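Local coordinates for 6-phosphofructokinase isozyme 2 (Escherichia coli, PDB 3UMO), which catalyses the ATP-dependent phosphorylation of fructose 6-phosphate to fructose 1,6-bisphosphate, the first committing step of glycolysis, and is inhibited by MgATP, at the interface of chains A and B. Numbering follows the deposited sequence. Chains: chain A/B, 6-phosphofructokinase isozyme 2.

The interface of chains A and B. Residues chain A 22, 28, 30, 93, 95, 106; chain B 93, 106, 108.
The aromatic side chain of B:Phe106 enters an apolar pocket of chain A, where A:Val95 lies over one ring face and A:Leu28 flanks the other. The valine approaches obliquely, its CG2 methyl 3.9 Å from CD2 of B:Phe106. On the opposite face the leucine runs alongside in the same direction, with its CD1 methyl 3.7 Å from ring CE2 of B:Phe106. CD1 of A:Ile22 lies close to the ring plane, beyond the CE2-CZ edge, and SG of A:Cys30 borders the CB-CD2 side. Contacts on both faces and at the rim probably limit how far the ring can turn.

The two phenylalanines come from opposite directions across the two-fold. They meet through their CE1-CZ edges, with CZ of A:Phe106 3.5 Å from CZ of B:Phe106, and the ring planes are inclined by about 49°, so neither lies flat on the other.

Aliphatic packing continues at the leucines. A:Leu93 and B:Leu93 pass antiparallel, CD2 against CD2 at 3.7 Å. In A:Leu93, CG stands anti to the backbone N (chi1 -175°), which carries CD2 to both B:Leu93 and CB of B:Phe106, 3.9 Å away. The other branch, CD1, meets the methyl end of B:Met108 tip to tip. That methionine bends at chi3 (-71°) to bring CE there, while its CG packs 3.6 Å from CB of A:Cys30.

Backbone pairing accompanies the side-chain contacts: A:Leu28, on strand 27-29, forms a parallel beta bridge with B:Phe106 on strand 102-107. The patch is thus part of an intersubunit beta-sheet junction whose apolar filling is repeated by symmetry. It helps hold the homodimer together and probably steadies the strand bearing A:Leu28, a substrate-site residue; the centre of the contact lies about 21 Å from the active-site A:Asp256.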
ATOM      1  N   ILE A  22      -1.570  -6.701   4.717  1.00 21.03           N
ATOM      2  CA  ILE A  22      -2.381  -6.406   3.545  1.00 15.78           C
ATOM      3  C   ILE A  22      -1.504  -6.245   2.311  1.00 24.55           C
ATOM      4  O   ILE A  22      -0.519  -5.500   2.305  1.00 24.30           O
ATOM      5  CB  ILE A  22      -3.330  -5.195   3.753  1.00 21.54           C
ATOM      6  CG1 ILE A  22      -4.218  -4.998   2.513  1.00 21.89           C
ATOM      7  CG2 ILE A  22      -2.547  -3.935   4.084  1.00 25.01           C
ATOM      8  CD1 ILE A  22      -5.439  -4.131   2.781  1.00 23.31           C
ATOM      9  N   LEU A  28      -6.002 -13.193   1.546  1.00 17.08           N
ATOM     10  CA  LEU A  28      -5.750 -12.687   2.883  1.00 17.35           C
ATOM     11  C   LEU A  28      -6.663 -13.430   3.850  1.00 17.06           C
ATOM     12  O   LEU A  28      -7.886 -13.274   3.806  1.00 21.99           O
ATOM     13  CB  LEU A  28      -5.968 -11.175   2.951  1.00 18.17           C
ATOM     14  CG  LEU A  28      -5.170 -10.412   1.891  1.00 19.88           C
ATOM     15  CD1 LEU A  28      -5.546  -8.935   1.879  1.00 21.97           C
ATOM     16  CD2 LEU A  28      -3.669 -10.589   2.108  1.00 20.31           C
ATOM     17  N   CYS A  30      -8.606 -13.968   6.882  1.00 22.73           N
ATOM     18  CA  CYS A  30      -9.219 -13.062   7.839  1.00 20.01           C
ATOM     19  C   CYS A  30      -9.903 -13.847   8.939  1.00 22.66           C
ATOM     20  O   CYS A  30     -10.450 -14.925   8.697  1.00 24.56           O
ATOM     21  CB  CYS A  30     -10.227 -12.171   7.131  1.00 20.43           C
ATOM     22  SG  CYS A  30      -9.433 -11.058   5.978  1.00 23.62           S
ATOM     23  N   LEU A  93     -17.482  -4.180   5.036  1.00 21.79           N
ATOM     24  CA  LEU A  93     -16.362  -4.885   5.648  1.00 22.28           C
ATOM     25  C   LEU A  93     -15.327  -3.937   6.235  1.00 23.68           C
ATOM     26  O   LEU A  93     -14.828  -3.040   5.545  1.00 21.02           O
ATOM     27  CB  LEU A  93     -15.689  -5.823   4.641  1.00 19.32           C
ATOM     28  CG  LEU A  93     -14.575  -6.712   5.208  1.00 27.71           C
ATOM     29  CD1 LEU A  93     -15.118  -7.673   6.258  1.00 26.52           C
ATOM     30  CD2 LEU A  93     -13.835  -7.473   4.106  1.00 23.75           C
ATOM     31  N   VAL A  95     -11.635  -4.056   7.933  1.00 18.75           N
ATOM     32  CA  VAL A  95     -10.478  -4.931   8.103  1.00 18.85           C
ATOM     33  C   VAL A  95      -9.377  -4.263   8.912  1.00 20.90           C
ATOM     34  O   VAL A  95      -8.852  -3.219   8.520  1.00 20.97           O
ATOM     35  CB  VAL A  95      -9.879  -5.348   6.744  1.00 20.58           C
ATOM     36  CG1 VAL A  95      -8.728  -6.338   6.948  1.00 25.53           C
ATOM     37  CG2 VAL A  95     -10.944  -5.935   5.842  1.00 19.28           C
ATOM     38  N   PHE A 106     -14.445  -1.023   3.555  1.00 17.17           N
ATOM     39  CA  PHE A 106     -15.041  -1.187   2.235  1.00 16.98           C
ATOM     40  C   PHE A 106     -16.542  -1.002   2.337  1.00 22.27           C
ATOM     41  O   PHE A 106     -17.240  -1.808   2.958  1.00 21.67           O
ATOM     42  CB  PHE A 106     -14.657  -2.550   1.656  1.00 18.08           C
ATOM     43  CG  PHE A 106     -13.174  -2.757   1.592  1.00 17.21           C
ATOM     44  CD1 PHE A 106     -12.496  -3.363   2.642  1.00 18.34           C
ATOM     45  CD2 PHE A 106     -12.439  -2.284   0.514  1.00 17.18           C
ATOM     46  CE1 PHE A 106     -11.119  -3.524   2.609  1.00 19.17           C
ATOM     47  CE2 PHE A 106     -11.058  -2.446   0.467  1.00 17.63           C
ATOM     48  CZ  PHE A 106     -10.396  -3.069   1.519  1.00 21.19           C
TER
ATOM     49  N   LEU B  93     -14.882 -11.292   0.213  1.00 21.01           N
ATOM     50  CA  LEU B  93     -14.854 -10.073  -0.571  1.00 20.93           C
ATOM     51  C   LEU B  93     -13.635  -9.992  -1.487  1.00 19.64           C
ATOM     52  O   LEU B  93     -12.493 -10.182  -1.053  1.00 20.86           O
ATOM     53  CB  LEU B  93     -14.892  -8.849   0.349  1.00 17.75           C
ATOM     54  CG  LEU B  93     -15.025  -7.487  -0.334  1.00 21.52           C
ATOM     55  CD1 LEU B  93     -16.357  -7.349  -1.061  1.00 22.24           C
ATOM     56  CD2 LEU B  93     -14.840  -6.353   0.682  1.00 20.10           C
ATOM     57  N   PHE B 106     -10.323 -10.897   0.564  1.00 18.23           N
ATOM     58  CA  PHE B 106     -10.486 -11.094   1.995  1.00 17.08           C
ATOM     59  C   PHE B 106     -11.287 -12.362   2.239  1.00 18.70           C
ATOM     60  O   PHE B 106     -12.479 -12.442   1.916  1.00 18.68           O
ATOM     61  CB  PHE B 106     -11.129  -9.856   2.624  1.00 16.71           C
ATOM     62  CG  PHE B 106     -10.367  -8.589   2.333  1.00 19.88           C
ATOM     63  CD1 PHE B 106     -10.705  -7.794   1.249  1.00 19.06           C
ATOM     64  CD2 PHE B 106      -9.287  -8.211   3.123  1.00 20.92           C
ATOM     65  CE1 PHE B 106      -9.993  -6.628   0.966  1.00 19.50           C
ATOM     66  CE2 PHE B 106      -8.575  -7.047   2.854  1.00 22.39           C
ATOM     67  CZ  PHE B 106      -8.923  -6.257   1.769  1.00 21.50           C
ATOM     68  N   MET B 108     -12.793 -15.106   4.716  1.00 20.66           N
ATOM     69  CA  MET B 108     -13.261 -15.393   6.064  1.00 20.84           C
ATOM     70  C   MET B 108     -13.796 -16.823   6.130  1.00 23.54           C
ATOM     71  O   MET B 108     -14.015 -17.448   5.089  1.00 25.31           O
ATOM     72  CB  MET B 108     -14.340 -14.378   6.449  1.00 21.58           C
ATOM     73  CG  MET B 108     -13.761 -13.039   6.888  1.00 22.36           C
ATOM     74  SD  MET B 108     -14.915 -11.665   6.782  1.00 29.12           S
ATOM     75  CE  MET B 108     -15.041 -11.448   4.999  1.00 27.92           C
TER